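Dye type peroxidase A (Streptomyces lividans 1326, PDB 6GZW) probably uses hydrogen peroxide to oxidise dyes and other substrates at a ferric haem, as a member of the dye-decolourising peroxidase family. Local coordinates at residues Met26-Leu32 with Gln158-Arg164; Val223-Leu229 with Phe349-Ser355; Val300-Tyr306 with Gly319-Trp325. All blocks are in the same frame, centred on the assembly; numbering follows the deposited sequence. Where two conformers were deposited one is given.

Contact 1 (Met26-Leu32 with Gln158-Arg164); sequences MQARGHL and QMNGFNR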
# COMPACT_ATOMS: atom_id res chain seq x y z
N MET A 26 9.84 2.07 12.52
CA MET A 26 9.24 2.05 11.21
C MET A 26 7.98 1.21 11.15
O MET A 26 7.90 0.15 11.79
CB MET A 26 10.26 1.48 10.23
CG MET A 26 11.48 2.38 10.09
SD MET A 26 11.35 3.60 8.75
CE MET A 26 10.10 4.68 9.27
N GLN A 27 7.00 1.68 10.39
CA GLN A 27 5.72 0.97 10.21
C GLN A 27 5.55 0.56 8.75
O GLN A 27 6.05 1.24 7.85
CB GLN A 27 4.59 1.90 10.61
CG GLN A 27 4.56 2.27 12.10
CD GLN A 27 4.08 3.67 12.32
OE1 GLN A 27 4.43 4.58 11.54
NE2 GLN A 27 3.31 3.88 13.39
N ALA A 28 4.80 -0.52 8.53
CA ALA A 28 4.61 -1.09 7.20
C ALA A 28 3.75 -0.22 6.27
O ALA A 28 3.90 -0.32 5.06
CB ALA A 28 4.01 -2.46 7.29
N ARG A 29 2.87 0.60 6.83
CA ARG A 29 1.92 1.37 6.06
C ARG A 29 1.91 2.81 6.54
O ARG A 29 1.88 3.03 7.73
CB ARG A 29 0.53 0.76 6.21
CG ARG A 29 -0.56 1.44 5.42
CD ARG A 29 -0.16 1.63 3.98
NE ARG A 29 -1.33 1.70 3.14
CZ ARG A 29 -1.31 1.97 1.85
NH1 ARG A 29 -0.17 2.22 1.22
NH2 ARG A 29 -2.45 1.99 1.19
N GLY A 30 1.98 3.76 5.60
CA GLY A 30 1.94 5.20 5.87
C GLY A 30 0.94 5.94 5.00
O GLY A 30 0.72 5.61 3.84
N HIS A 31 0.31 6.96 5.59
CA HIS A 31 -0.43 7.95 4.85
C HIS A 31 0.01 9.32 5.37
O HIS A 31 -0.09 9.58 6.58
CB HIS A 31 -1.94 7.80 5.05
CG HIS A 31 -2.50 6.45 4.70
ND1 HIS A 31 -2.61 5.99 3.40
CD2 HIS A 31 -3.01 5.48 5.49
CE1 HIS A 31 -3.17 4.79 3.42
NE2 HIS A 31 -3.45 4.46 4.67
N LEU A 32 0.49 10.18 4.48
CA LEU A 32 0.80 11.57 4.81
C LEU A 32 -0.29 12.42 4.18
O LEU A 32 -0.67 12.18 3.05
CB LEU A 32 2.13 12.00 4.24
CG LEU A 32 3.37 11.14 4.54
CD1 LEU A 32 4.65 11.78 4.03
CD2 LEU A 32 3.48 10.81 6.02
N GLN A 158 -2.36 14.31 -0.45
CA GLN A 158 -2.29 13.08 0.34
C GLN A 158 -1.49 12.05 -0.42
O GLN A 158 -1.68 11.89 -1.66
CB GLN A 158 -3.69 12.57 0.68
CG GLN A 158 -3.72 11.44 1.73
CD GLN A 158 -3.67 10.07 1.12
OE1 GLN A 158 -4.52 9.73 0.33
NE2 GLN A 158 -2.71 9.25 1.54
N MET A 159 -0.55 11.42 0.30
CA MET A 159 0.38 10.42 -0.27
C MET A 159 0.33 9.12 0.55
O MET A 159 0.33 9.15 1.78
CB MET A 159 1.82 10.98 -0.31
CG MET A 159 1.92 12.22 -1.17
SD MET A 159 3.55 12.97 -1.13
CE MET A 159 3.11 14.55 -1.84
N ASN A 160 0.39 7.98 -0.14
CA ASN A 160 0.49 6.69 0.50
C ASN A 160 1.91 6.17 0.45
O ASN A 160 2.61 6.36 -0.53
CB ASN A 160 -0.31 5.63 -0.26
CG ASN A 160 -1.79 5.93 -0.32
OD1 ASN A 160 -2.36 6.58 0.59
ND2 ASN A 160 -2.44 5.43 -1.41
N GLY A 161 2.30 5.46 1.51
CA GLY A 161 3.60 4.82 1.57
C GLY A 161 3.56 3.44 2.20
O GLY A 161 2.54 3.01 2.74
N PHE A 162 4.68 2.75 2.09
CA PHE A 162 4.85 1.44 2.63
C PHE A 162 6.31 1.17 3.01
O PHE A 162 7.25 1.82 2.51
CB PHE A 162 4.34 0.36 1.68
CG PHE A 162 4.97 0.42 0.31
CD1 PHE A 162 6.18 -0.19 0.07
CD2 PHE A 162 4.35 1.13 -0.74
CE1 PHE A 162 6.76 -0.14 -1.17
CE2 PHE A 162 4.94 1.18 -2.00
CZ PHE A 162 6.16 0.56 -2.21
N ASN A 163 6.45 0.16 3.86
CA ASN A 163 7.76 -0.36 4.25
C ASN A 163 7.64 -1.87 4.43
O ASN A 163 6.54 -2.47 4.29
CB ASN A 163 8.25 0.27 5.57
CG ASN A 163 8.74 1.70 5.43
OD1 ASN A 163 9.63 1.98 4.62
ND2 ASN A 163 8.16 2.61 6.23
N ARG A 164 8.76 -2.50 4.75
CA ARG A 164 8.78 -3.87 5.17
C ARG A 164 7.78 -4.16 6.31
O ARG A 164 7.61 -3.35 7.22
CB ARG A 164 10.21 -4.22 5.63
CG ARG A 164 10.36 -5.61 6.20
CD ARG A 164 11.81 -5.86 6.58
NE ARG A 164 12.70 -5.87 5.42
CZ ARG A 164 14.01 -5.70 5.47
NH1 ARG A 164 14.61 -5.55 6.64
NH2 ARG A 164 14.72 -5.68 4.34
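Gly30 and Gly161 face each other as an antiparallel hydrogen-bonded pair, with Gly30 N to Gly161 O at 3.0 Å and the reverse bond from Gly161 N to Gly30 O. Leu32 and Met159 form the next such pair, and beyond the end of the regular strands Asn163 N still reaches Ala28 O. CA-H...O contacts fill the positions between, among them His31 CA to Met159 O.

Side chains add bonds of their own. Gly161 O is gripped twice: Gly30 N comes from one face of its carbonyl plane and Arg29 NH1, at 3.2 Å, from the other. The arginine reaches back because its chain folds at chi2 (50°), which brings the guanidinium edge over to the neighbouring strand. Asn160 OD1 is shared in the same way. His31 ND1 donates to it at 2.9 Å, nearly in the ring plane, and Gln158 NE2, from two residues earlier on the same strand as Asn160, donates from the opposite face, also at 2.9 Å; the imidazole stands 77° to the Asn160 amide. With two donors on OD1 the rotation of this amide is fixed, and its ND2 bonds His307 O of the second subunit.

The pairing joins strand 29-37 to strand 153-162, whose other side bonds strand 300-310 at Ser305, within the antiparallel sheet shared by the two ferredoxin-like domains of a dye-decolourising peroxidase. Helix 135-149 packs over the face that carries Arg29 and His31.

Where the strands give way to loop, Asn163 ND2 donates to Gln27 O at 3.0 Å, the acceptor lying in the amide plane, and it also bonds Pro303 O.

Two further side chains approach backbone carbonyls: Ala28 CB lies 3.7 Å from Arg164 O, and Phe162 CB 3.5 Å from Ala28 O.

Contact 2 (Val223-Leu229 with Phe349-Ser355); sequences VRRIRML and FIRHEAS. With HEM (protoporphyrin IX containing Fe), chain C.
Phe349 O receives Leu229 N at 2.8 Å, just where the chain after strand 219-228 enters a helix, and Leu229 CB and CG lie against the same carbonyl. Ile350 packs its CB 3.6 Å from Ile226 CG2, and both isoleucines touch the haem vinyl carbon CBB. Arg351 exchanges backbone bonds with Arg227. Its side chain runs alongside that of Arg227, pointing the same way, and the two share Glu353 OE2, which should offset their like charges.

His352 lies among the haem-pocket residues. Arg224 NE donates to its ND1 at 3.0 Å, the guanidinium turned 67° from the ring, while Ile226 CD1 makes a CH-pi contact over one face. Arg224 NH2 forms a salt bridge with Asp115.

At Glu353 the strand has a classic beta bulge, Glu353 and Ala354 both facing Arg225; Glu353 N bonds Arg225 O at 2.8 Å, and the bond from Ala354 N is weak. Glu353 OE2 forms salt bridges with Arg351 NE, on its anti lone pair, and with Arg227 NE, 2.9 Å away on the syn side but tilted out of the carboxylate plane. A water links OE1 to Arg225 NE, while Arg225 NH2 forms salt bridges with Asp308 and Asp317. Ala354 CB meets Arg225 CB at 3.7 Å, and Ser355 OG takes Arg224 NH1 through a bent bond of 135°.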
# COMPACT_ATOMS: atom_id res chain seq x y z
N VAL A 223 9.40 16.96 4.81
CA VAL A 223 8.90 15.89 3.95
C VAL A 223 9.37 16.20 2.55
O VAL A 223 9.21 17.34 2.08
CB VAL A 223 7.36 15.88 3.98
CG1 VAL A 223 6.79 14.83 3.03
CG2 VAL A 223 6.87 15.68 5.39
N ARG A 224 9.93 15.20 1.86
CA ARG A 224 10.26 15.31 0.43
C ARG A 224 9.76 14.09 -0.29
O ARG A 224 10.08 12.97 0.11
CB ARG A 224 11.78 15.44 0.20
CG ARG A 224 12.43 16.57 1.01
CD ARG A 224 12.09 17.96 0.50
NE ARG A 224 12.86 18.28 -0.70
CZ ARG A 224 13.11 19.51 -1.14
NH1 ARG A 224 12.58 20.59 -0.54
NH2 ARG A 224 13.88 19.67 -2.23
N ARG A 225 8.96 14.31 -1.34
CA ARG A 225 8.53 13.23 -2.21
C ARG A 225 9.65 13.13 -3.24
O ARG A 225 9.72 13.95 -4.15
CB ARG A 225 7.19 13.54 -2.88
CG ARG A 225 6.67 12.39 -3.76
CD ARG A 225 5.50 12.85 -4.61
NE ARG A 225 4.97 11.79 -5.47
CZ ARG A 225 4.18 10.80 -5.05
NH1 ARG A 225 3.84 10.70 -3.77
NH2 ARG A 225 3.73 9.89 -5.90
N ILE A 226 10.49 12.09 -3.12
CA ILE A 226 11.65 11.96 -3.99
C ILE A 226 11.43 10.77 -4.90
O ILE A 226 11.45 9.62 -4.45
CB ILE A 226 12.95 11.78 -3.18
CG1 ILE A 226 13.07 12.87 -2.11
CG2 ILE A 226 14.14 11.82 -4.11
CD1 ILE A 226 14.30 12.72 -1.24
N ARG A 227 11.22 11.04 -6.19
CA ARG A 227 11.05 9.98 -7.15
C ARG A 227 12.39 9.36 -7.41
O ARG A 227 13.40 10.05 -7.50
CB ARG A 227 10.46 10.51 -8.46
CG ARG A 227 10.25 9.41 -9.51
CD ARG A 227 9.21 9.80 -10.53
NE ARG A 227 9.63 10.91 -11.40
CZ ARG A 227 10.32 10.77 -12.52
NH1 ARG A 227 10.73 9.58 -12.94
NH2 ARG A 227 10.59 11.85 -13.24
N MET A 228 12.42 8.05 -7.46
CA MET A 228 13.63 7.36 -7.86
C MET A 228 13.59 7.11 -9.36
O MET A 228 12.66 6.57 -9.86
CB MET A 228 13.80 6.06 -7.11
CG MET A 228 14.10 6.24 -5.63
SD MET A 228 13.83 4.72 -4.71
CE MET A 228 14.79 5.11 -3.26
N LEU A 229 14.66 7.48 -10.06
CA LEU A 229 14.75 7.26 -11.50
C LEU A 229 15.23 5.83 -11.71
O LEU A 229 16.33 5.57 -12.18
CB LEU A 229 15.71 8.29 -12.16
CG LEU A 229 15.30 9.76 -11.95
CD1 LEU A 229 16.20 10.68 -12.75
CD2 LEU A 229 13.86 10.03 -12.30
N PHE A 349 20.07 10.39 -9.96
CA PHE A 349 19.14 9.24 -10.01
C PHE A 349 17.88 9.44 -9.21
O PHE A 349 17.10 8.49 -9.05
CB PHE A 349 19.87 8.00 -9.52
CG PHE A 349 21.06 7.70 -10.36
CD1 PHE A 349 20.90 7.16 -11.64
CD2 PHE A 349 22.33 7.99 -9.91
CE1 PHE A 349 22.01 6.96 -12.45
CE2 PHE A 349 23.43 7.78 -10.70
CZ PHE A 349 23.27 7.27 -11.98
N ILE A 350 17.67 10.67 -8.74
CA ILE A 350 16.49 11.01 -8.00
C ILE A 350 15.90 12.37 -8.45
O ILE A 350 16.56 13.19 -9.10
CB ILE A 350 16.75 11.03 -6.48
CG1 ILE A 350 17.79 12.10 -6.11
CG2 ILE A 350 17.14 9.64 -5.96
CD1 ILE A 350 17.93 12.33 -4.63
N ARG A 351 14.62 12.60 -8.13
CA ARG A 351 14.01 13.90 -8.44
C ARG A 351 13.07 14.31 -7.32
O ARG A 351 12.10 13.59 -7.03
CB ARG A 351 13.30 13.85 -9.79
CG ARG A 351 13.37 15.17 -10.53
CD ARG A 351 13.01 15.05 -12.01
NE ARG A 351 11.58 15.19 -12.13
CZ ARG A 351 10.93 16.03 -12.93
NH1 ARG A 351 11.55 16.85 -13.79
NH2 ARG A 351 9.61 15.98 -12.90
N HIS A 352 13.39 15.42 -6.66
CA HIS A 352 12.54 15.91 -5.59
C HIS A 352 11.30 16.58 -6.21
O HIS A 352 11.39 17.59 -6.94
CB HIS A 352 13.27 16.93 -4.74
CG HIS A 352 14.36 16.37 -3.88
ND1 HIS A 352 14.34 16.45 -2.50
CD2 HIS A 352 15.54 15.78 -4.21
CE1 HIS A 352 15.45 15.91 -2.02
NE2 HIS A 352 16.20 15.51 -3.03
N GLU A 353 10.13 16.00 -5.97
CA GLU A 353 8.91 16.43 -6.64
C GLU A 353 7.82 17.02 -5.76
O GLU A 353 6.81 17.49 -6.29
CB GLU A 353 8.35 15.29 -7.50
CG GLU A 353 9.29 14.97 -8.68
CD GLU A 353 8.84 13.84 -9.58
OE1 GLU A 353 7.81 13.19 -9.33
OE2 GLU A 353 9.54 13.64 -10.58
N ALA A 354 7.99 16.96 -4.43
CA ALA A 354 7.12 17.70 -3.51
C ALA A 354 7.86 17.92 -2.22
O ALA A 354 8.81 17.18 -1.92
CB ALA A 354 5.81 16.96 -3.29
N SER A 355 7.42 18.91 -1.42
CA SER A 355 8.13 19.29 -0.21
C SER A 355 7.17 19.84 0.82
O SER A 355 6.18 20.42 0.48
CB SER A 355 9.13 20.37 -0.53
OG SER A 355 9.87 20.73 0.63
CHA HEM C . 22.30 7.83 4.55
CHB HEM C . 19.79 6.62 0.59
CHC HEM C . 18.02 11.13 0.40
CHD HEM C . 20.51 12.33 4.34
C1A HEM C . 21.78 7.12 3.50
C2A HEM C . 22.13 5.77 3.19
C3A HEM C . 21.42 5.44 2.08
C4A HEM C . 20.65 6.58 1.69
CMA HEM C . 21.40 4.12 1.35
CAA HEM C . 23.11 4.87 3.94
CBA HEM C . 22.55 4.02 5.06
CGA HEM C . 22.12 4.85 6.22
O1A HEM C . 22.92 5.26 7.10
O2A HEM C . 20.90 5.20 6.33
C1B HEM C . 19.06 7.76 0.20
C2B HEM C . 18.14 7.79 -0.88
C3B HEM C . 17.63 9.05 -0.97
C4B HEM C . 18.27 9.81 0.14
CMB HEM C . 17.84 6.65 -1.80
CAB HEM C . 16.57 9.58 -1.86
CBB HEM C . 15.63 8.85 -2.42
C1C HEM C . 18.57 11.88 1.42
C2C HEM C . 18.29 13.25 1.66
C3C HEM C . 19.03 13.60 2.78
C4C HEM C . 19.71 12.41 3.23
CMC HEM C . 17.42 14.17 0.86
CAC HEM C . 19.18 14.91 3.45
CBC HEM C . 18.99 16.13 2.92
C1D HEM C . 21.14 11.13 4.71
C2D HEM C . 21.94 11.08 5.95
C3D HEM C . 22.44 9.83 6.02
C4D HEM C . 21.94 9.14 4.80
CMD HEM C . 22.12 12.20 6.98
CAD HEM C . 23.34 9.30 7.12
CBD HEM C . 24.81 9.65 6.89
CGD HEM C . 25.65 9.17 8.04
O1D HEM C . 26.24 8.05 7.98
O2D HEM C . 25.75 9.88 9.06
NA HEM C . 20.95 7.64 2.52
NB HEM C . 19.12 8.97 0.75
NC HEM C . 19.46 11.40 2.32
ND HEM C . 21.24 9.99 4.01
FE HEM C . 20.24 9.50 2.42
O HOH W 1 6.74 11.18 -7.78
O HOH W 2 18.66 9.01 3.51

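Contact 3 (Val300-Tyr306 with Gly319-Trp325); sequences VRRPFSY and GLLFVCW. With HEM (protoporphyrin IX containing Fe), chain C.
Val300 exchanges two backbone bonds with Trp325, and its CB lies 4.1 Å from Trp325 CB. Arg301 turns to the opposite face of the sheet, brushes Phe322 CE1 with CD at 3.9 Å, and folds at chi3 (-64°) to lay its guanidinium face over HEM C4D. NH1 and NH2 both donate to the propionate oxygen HEM O2A, and NH1 also donates to the water bound to the haem iron; Asp183 forms a salt bridge with NH1. Phe322 sets its ring face on the same porphyrin, with CZ 3.3 Å from HEM C3C.

Arg302 N bonds Val323 O, and a water ties Arg302 O and NH1 to Trp325 NE1. The guanidinium itself is held by Thr24 O and Gln27.

These strands form a beta hairpin, interrupted at Arg302-Pro303 before pairing resumes at Phe304. Pro303 CB meets Leu320 CD1 at 3.7 Å. Leu321 N approaches Phe304 O at 2.6 Å, nearly in line with the C=O (174°), though its N-H is bent off that line (145°). Ser305 N bonds Phe162; its OG shares a water with Gly319 O. Tyr306 lies flat over Gly319, whose CA makes a CH-pi contact 3.9 Å from the ring centroid, while Tyr306 CD2 touches Leu321 CD2 at 3.4 Å.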
# COMPACT_ATOMS: atom_id res chain seq x y z
N VAL A 300 17.01 12.89 12.22
CA VAL A 300 16.42 11.55 12.22
C VAL A 300 15.69 11.39 10.89
O VAL A 300 15.05 12.32 10.41
CB VAL A 300 15.51 11.31 13.43
CG1 VAL A 300 14.49 10.19 13.20
CG2 VAL A 300 16.36 10.99 14.67
N ARG A 301 15.89 10.24 10.27
CA ARG A 301 15.22 9.86 9.03
C ARG A 301 14.25 8.73 9.33
O ARG A 301 14.61 7.76 9.97
CB ARG A 301 16.25 9.42 7.99
CG ARG A 301 17.12 10.59 7.51
CD ARG A 301 18.26 10.14 6.61
NE ARG A 301 19.17 9.30 7.39
CZ ARG A 301 19.56 8.06 7.10
NH1 ARG A 301 19.15 7.40 6.01
NH2 ARG A 301 20.41 7.46 7.94
N ARG A 302 13.00 8.86 8.88
CA ARG A 302 11.98 7.89 9.21
C ARG A 302 10.96 7.88 8.05
O ARG A 302 9.86 8.42 8.17
CB ARG A 302 11.32 8.25 10.55
CG ARG A 302 10.41 7.22 11.14
CD ARG A 302 9.76 7.65 12.45
NE ARG A 302 8.81 6.64 12.85
CZ ARG A 302 7.57 6.54 12.40
NH1 ARG A 302 7.07 7.41 11.52
NH2 ARG A 302 6.81 5.55 12.85
N PRO A 303 11.35 7.26 6.92
CA PRO A 303 10.63 7.36 5.65
C PRO A 303 9.57 6.29 5.45
O PRO A 303 9.49 5.33 6.22
CB PRO A 303 11.76 7.13 4.62
CG PRO A 303 12.62 6.11 5.30
CD PRO A 303 12.66 6.58 6.73
N PHE A 304 8.85 6.45 4.36
CA PHE A 304 8.11 5.38 3.73
C PHE A 304 8.50 5.33 2.26
O PHE A 304 8.80 6.37 1.66
CB PHE A 304 6.61 5.62 3.82
CG PHE A 304 6.08 5.71 5.23
CD1 PHE A 304 6.07 6.91 5.90
CD2 PHE A 304 5.56 4.59 5.87
CE1 PHE A 304 5.58 7.01 7.18
CE2 PHE A 304 5.04 4.68 7.16
CZ PHE A 304 5.08 5.90 7.81
N SER A 305 8.45 4.15 1.66
CA SER A 305 8.62 4.04 0.21
C SER A 305 7.24 4.24 -0.45
O SER A 305 6.21 4.16 0.22
CB SER A 305 9.24 2.68 -0.17
OG SER A 305 10.57 2.60 0.31
N TYR A 306 7.22 4.64 -1.73
CA TYR A 306 5.97 4.80 -2.48
C TYR A 306 6.06 4.25 -3.87
O TYR A 306 7.15 4.16 -4.48
CB TYR A 306 5.48 6.25 -2.48
CG TYR A 306 6.23 7.23 -3.39
CD1 TYR A 306 5.85 7.45 -4.71
CD2 TYR A 306 7.32 7.95 -2.92
CE1 TYR A 306 6.52 8.34 -5.54
CE2 TYR A 306 8.00 8.86 -3.75
CZ TYR A 306 7.59 9.08 -5.04
OH TYR A 306 8.26 9.98 -5.84
N GLY A 319 9.30 5.81 -5.43
CA GLY A 319 10.42 6.45 -4.78
C GLY A 319 10.36 6.38 -3.27
O GLY A 319 9.96 5.36 -2.69
N LEU A 320 10.77 7.48 -2.64
CA LEU A 320 10.84 7.56 -1.17
C LEU A 320 10.11 8.78 -0.69
O LEU A 320 10.33 9.89 -1.22
CB LEU A 320 12.31 7.68 -0.76
CG LEU A 320 12.62 7.48 0.73
CD1 LEU A 320 12.47 6.05 1.14
CD2 LEU A 320 14.05 7.97 0.99
N LEU A 321 9.19 8.59 0.27
CA LEU A 321 8.65 9.71 1.04
C LEU A 321 9.65 9.92 2.15
O LEU A 321 9.65 9.22 3.18
CB LEU A 321 7.26 9.45 1.60
CG LEU A 321 6.20 9.00 0.58
CD1 LEU A 321 4.89 8.71 1.27
CD2 LEU A 321 6.01 10.04 -0.52
N PHE A 322 10.59 10.81 1.87
CA PHE A 322 11.66 11.15 2.79
C PHE A 322 11.03 12.03 3.87
O PHE A 322 10.40 13.02 3.56
CB PHE A 322 12.75 11.89 2.02
CG PHE A 322 13.95 12.26 2.84
CD1 PHE A 322 15.00 11.36 3.02
CD2 PHE A 322 14.04 13.50 3.43
CE1 PHE A 322 16.13 11.69 3.76
CE2 PHE A 322 15.16 13.84 4.18
CZ PHE A 322 16.20 12.93 4.34
N VAL A 323 11.19 11.63 5.12
CA VAL A 323 10.63 12.34 6.27
C VAL A 323 11.71 12.45 7.32
O VAL A 323 12.14 11.45 7.89
CB VAL A 323 9.42 11.59 6.87
CG1 VAL A 323 8.78 12.43 7.96
CG2 VAL A 323 8.41 11.29 5.79
N CYS A 324 12.22 13.66 7.54
CA CYS A 324 13.31 13.84 8.50
C CYS A 324 12.91 14.81 9.58
O CYS A 324 12.08 15.71 9.37
CB CYS A 324 14.63 14.31 7.85
SG CYS A 324 14.55 15.94 7.06
N TRP A 325 13.57 14.63 10.73
CA TRP A 325 13.23 15.28 11.98
C TRP A 325 14.49 15.94 12.54
O TRP A 325 15.54 15.31 12.58
CB TRP A 325 12.70 14.21 12.94
CG TRP A 325 11.42 13.55 12.48
CD1 TRP A 325 11.27 12.36 11.81
CD2 TRP A 325 10.12 14.05 12.72
NE1 TRP A 325 9.92 12.11 11.60
CE2 TRP A 325 9.20 13.14 12.16
CE3 TRP A 325 9.63 15.21 13.34
CZ2 TRP A 325 7.83 13.35 12.21
CZ3 TRP A 325 8.26 15.41 13.41
CH2 TRP A 325 7.39 14.50 12.82
CHA HEM C . 22.30 7.83 4.55
CHB HEM C . 19.79 6.62 0.59
CHC HEM C . 18.02 11.13 0.40
CHD HEM C . 20.51 12.33 4.34
C1A HEM C . 21.78 7.12 3.50
C2A HEM C . 22.13 5.77 3.19
C3A HEM C . 21.42 5.44 2.08
C4A HEM C . 20.65 6.58 1.69
CMA HEM C . 21.40 4.12 1.35
CAA HEM C . 23.11 4.87 3.94
CBA HEM C . 22.55 4.02 5.06
CGA HEM C . 22.12 4.85 6.22
O1A HEM C . 22.92 5.26 7.10
O2A HEM C . 20.90 5.20 6.33
C1B HEM C . 19.06 7.76 0.20
C2B HEM C . 18.14 7.79 -0.88
C3B HEM C . 17.63 9.05 -0.97
C4B HEM C . 18.27 9.81 0.14
CMB HEM C . 17.84 6.65 -1.80
CAB HEM C . 16.57 9.58 -1.86
CBB HEM C . 15.63 8.85 -2.42
C1C HEM C . 18.57 11.88 1.42
C2C HEM C . 18.29 13.25 1.66
C3C HEM C . 19.03 13.60 2.78
C4C HEM C . 19.71 12.41 3.23
CMC HEM C . 17.42 14.17 0.86
CAC HEM C . 19.18 14.91 3.45
CBC HEM C . 18.99 16.13 2.92
C1D HEM C . 21.14 11.13 4.71
C2D HEM C . 21.94 11.08 5.95
C3D HEM C . 22.44 9.83 6.02
C4D HEM C . 21.94 9.14 4.80
CMD HEM C . 22.12 12.20 6.98
CAD HEM C . 23.34 9.30 7.12
CBD HEM C . 24.81 9.65 6.89
CGD HEM C . 25.65 9.17 8.04
O1D HEM C . 26.24 8.05 7.98
O2D HEM C . 25.75 9.88 9.06
NA HEM C . 20.95 7.64 2.52
NB HEM C . 19.12 8.97 0.75
NC HEM C . 19.46 11.40 2.32
ND HEM C . 21.24 9.99 4.01
FE HEM C . 20.24 9.50 2.42
O HOH W 2 18.66 9.01 3.51
O HOH W 3 8.40 9.76 10.16
O HOH W 4 12.22 3.75 -1.57

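In the fold
All three contacts are largely buried antiparallel pairings within one sheet. Contact 1 lies in the N-terminal half of the chain, and parts of it reach the second subunit. Contacts 2 and 3 belong to the C-terminal half and both touch the haem: contact 2 pairs 219-228 with 350-360, contact 3 pairs 300-310 with 316-326, and 219-228 lies beside 316-326. Polar side chains in contact 1 serve strand pairing and the subunit interface, whereas contact 2 combines a salt-bridge network with apolar haem packing and contact 3 brings an arginine to the propionate and the iron-bound water. A probable backbone hydrogen bond from Ser305 N to Phe162 O, 2.7 Å, connects contacts 1 and 3.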